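ATP grasp ligase (Microcystis aeruginosa MRC, PDB 5IG9) is the macrocyclase MdnC, an ATP-grasp ligase that cyclises the ribosomally made precursor peptide MdnA on the way to microviridin. Local coordinates at residues V70-R74 with V298-F302. Residue numbers count along the deposited sequence, not the author numbering.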
loop_
_atom_site.group_PDB
_atom_site.type_symbol
_atom_site.label_atom_id
_atom_site.label_comp_id
_atom_site.label_asym_id
_atom_site.label_seq_id
_atom_site.Cartn_x
_atom_site.Cartn_y
_atom_site.Cartn_z
ATOM N N VAL A 70 -9.743 -2.615 16.579
ATOM C CA VAL A 70 -9.045 -3.441 15.600
ATOM C C VAL A 70 -7.548 -3.352 15.862
ATOM O O VAL A 70 -6.987 -2.252 15.920
ATOM C CB VAL A 70 -9.351 -3.010 14.151
ATOM C CG1 VAL A 70 -8.576 -3.881 13.171
ATOM C CG2 VAL A 70 -10.841 -3.083 13.870
ATOM N N TRP A 71 -6.902 -4.506 16.003
ATOM C CA TRP A 71 -5.449 -4.587 16.091
ATOM C C TRP A 71 -4.918 -4.993 14.720
ATOM O O TRP A 71 -4.995 -6.165 14.336
ATOM C CB TRP A 71 -5.009 -5.575 17.167
ATOM C CG TRP A 71 -3.542 -5.494 17.464
ATOM C CD1 TRP A 71 -2.706 -4.451 17.181
ATOM C CD2 TRP A 71 -2.734 -6.497 18.092
ATOM N NE1 TRP A 71 -1.431 -4.742 17.600
ATOM C CE2 TRP A 71 -1.422 -5.992 18.159
ATOM C CE3 TRP A 71 -2.995 -7.771 18.605
ATOM C CZ2 TRP A 71 -0.373 -6.718 18.720
ATOM C CZ3 TRP A 71 -1.953 -8.489 19.161
ATOM C CH2 TRP A 71 -0.659 -7.961 19.213
ATOM N N TYR A 72 -4.386 -4.019 13.985
ATOM C CA TYR A 72 -3.847 -4.243 12.644
ATOM C C TYR A 72 -2.447 -4.830 12.800
ATOM O O TYR A 72 -1.425 -4.156 12.649
ATOM C CB TYR A 72 -3.846 -2.936 11.856
ATOM C CG TYR A 72 -3.598 -3.075 10.374
ATOM C CD1 TYR A 72 -4.350 -3.950 9.600
ATOM C CD2 TYR A 72 -2.629 -2.309 9.742
ATOM C CE1 TYR A 72 -4.129 -4.069 8.244
ATOM C CE2 TYR A 72 -2.402 -2.420 8.387
ATOM C CZ TYR A 72 -3.155 -3.300 7.641
ATOM O OH TYR A 72 -2.932 -3.414 6.287
ATOM N N ARG A 73 -2.413 -6.125 13.111
ATOM C CA ARG A 73 -1.177 -6.800 13.536
ATOM C C ARG A 73 -0.432 -7.410 12.350
ATOM O O ARG A 73 0.568 -6.853 11.887
ATOM C CB ARG A 73 -1.512 -7.842 14.609
ATOM C CG ARG A 73 -0.459 -8.908 14.870
ATOM C CD ARG A 73 0.824 -8.344 15.441
ATOM N NE ARG A 73 1.799 -9.410 15.641
ATOM C CZ ARG A 73 3.047 -9.216 16.047
ATOM N NH1 ARG A 73 3.482 -7.989 16.301
ATOM N NH2 ARG A 73 3.858 -10.253 16.199
ATOM N N ARG A 74 -0.911 -8.548 11.843
ATOM C CA ARG A 74 -0.224 -9.279 10.786
ATOM C C ARG A 74 -1.168 -9.509 9.619
ATOM O O ARG A 74 -2.326 -9.887 9.811
ATOM C CB ARG A 74 0.326 -10.616 11.297
ATOM C CG ARG A 74 1.844 -10.697 11.298
ATOM C CD ARG A 74 2.456 -9.331 11.547
ATOM N NE ARG A 74 3.734 -9.416 12.240
ATOM C CZ ARG A 74 4.438 -8.359 12.629
ATOM N NH1 ARG A 74 3.986 -7.136 12.389
ATOM N NH2 ARG A 74 5.590 -8.524 13.260
ATOM N N VAL A 298 4.504 -1.928 12.464
ATOM C CA VAL A 298 4.041 -3.255 12.859
ATOM C C VAL A 298 5.224 -4.107 13.303
ATOM O O VAL A 298 5.196 -5.337 13.185
ATOM C CB VAL A 298 3.268 -3.943 11.718
ATOM C CG1 VAL A 298 1.954 -3.222 11.439
ATOM C CG2 VAL A 298 4.122 -4.006 10.461
ATOM N N GLY A 299 6.269 -3.462 13.815
ATOM C CA GLY A 299 7.422 -4.194 14.290
ATOM C C GLY A 299 7.115 -5.022 15.521
ATOM O O GLY A 299 6.172 -4.761 16.273
ATOM N N GLU A 300 7.950 -6.039 15.723
ATOM C CA GLU A 300 7.753 -7.000 16.795
ATOM C C GLU A 300 8.069 -6.377 18.150
ATOM O O GLU A 300 8.657 -5.298 18.250
ATOM C CB GLU A 300 8.623 -8.239 16.572
ATOM C CG GLU A 300 8.105 -9.181 15.500
ATOM C CD GLU A 300 6.925 -10.003 15.974
ATOM O OE1 GLU A 300 6.551 -9.880 17.163
ATOM O OE2 GLU A 300 6.372 -10.773 15.160
ATOM N N PHE A 301 7.660 -7.073 19.207
ATOM C CA PHE A 301 7.900 -6.566 20.549
ATOM C C PHE A 301 8.040 -7.711 21.539
ATOM O O PHE A 301 8.525 -7.507 22.654
ATOM C CB PHE A 301 6.758 -5.625 20.972
ATOM C CG PHE A 301 5.435 -6.323 21.178
ATOM C CD1 PHE A 301 5.095 -6.842 22.417
ATOM C CD2 PHE A 301 4.514 -6.425 20.145
ATOM C CE1 PHE A 301 3.879 -7.471 22.620
ATOM C CE2 PHE A 301 3.289 -7.051 20.342
ATOM C CZ PHE A 301 2.972 -7.575 21.581
ATOM N N PHE A 302 7.614 -8.912 21.137
ATOM C CA PHE A 302 7.542 -10.023 22.077
ATOM C C PHE A 302 8.910 -10.385 22.640
ATOM O O PHE A 302 9.003 -10.834 23.788
ATOM C CB PHE A 302 6.893 -11.234 21.399
ATOM C CG PHE A 302 7.846 -12.068 20.598
ATOM C CD1 PHE A 302 8.238 -11.678 19.332
ATOM C CD2 PHE A 302 8.346 -13.248 21.117
ATOM C CE1 PHE A 302 9.121 -12.448 18.600
ATOM C CE2 PHE A 302 9.225 -14.019 20.394
ATOM C CZ PHE A 302 9.614 -13.622 19.134
#
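V298 lies in the loop between strand 290-296 and helix 302-305, and it meets the chain near the carboxy end of the strand that carries V70 and W71. Its CB points toward that end; V298 CG1 lies 3.7 Å from Y72 O, at the inverse gamma turn centred on Y72, and a compact branched side chain suits so close an approach to backbone. V298 O accepts a hydrogen bond from R74 NH1 at 2.3 Å, implausibly short as modelled, so the bond is probably real but its length imprecise. A weak second one comes to V298 O from R74 NH2 at 3.2 Å. G299, without a side chain, touches 70-74 only slightly through its backbone; its carbonyl bonds to the hydroxyl of Y277. E300 is the electrostatic centre. It forms salt bridges through OE2 with R73 NH2 at 2.8 Å and R74 NH2 at 3.0 Å, both weak as hydrogen bonds, whereas R73 NH2 makes a straight hydrogen bond to E300 OE1 at 2.9 Å. One carboxylate is thus shared by two long arginines, and D11, through a salt bridge to R73 NE, supplies a second negative charge. At F301 the contact turns apolar: ring edges meet, F301 CE2 being 4.0 Å from W71 CZ2, and these large apolar side chains fill the buried space against I317 of helix 313-323. Consistent with the family assignment, this is an interdomain junction of an ATP-grasp ligase, where a salt-bridge network beside an aromatic contact joins the parallel, Rossmann-like sheet of the pre-ATP-grasp domain to a loop leaving the antiparallel ATP-grasp sheet.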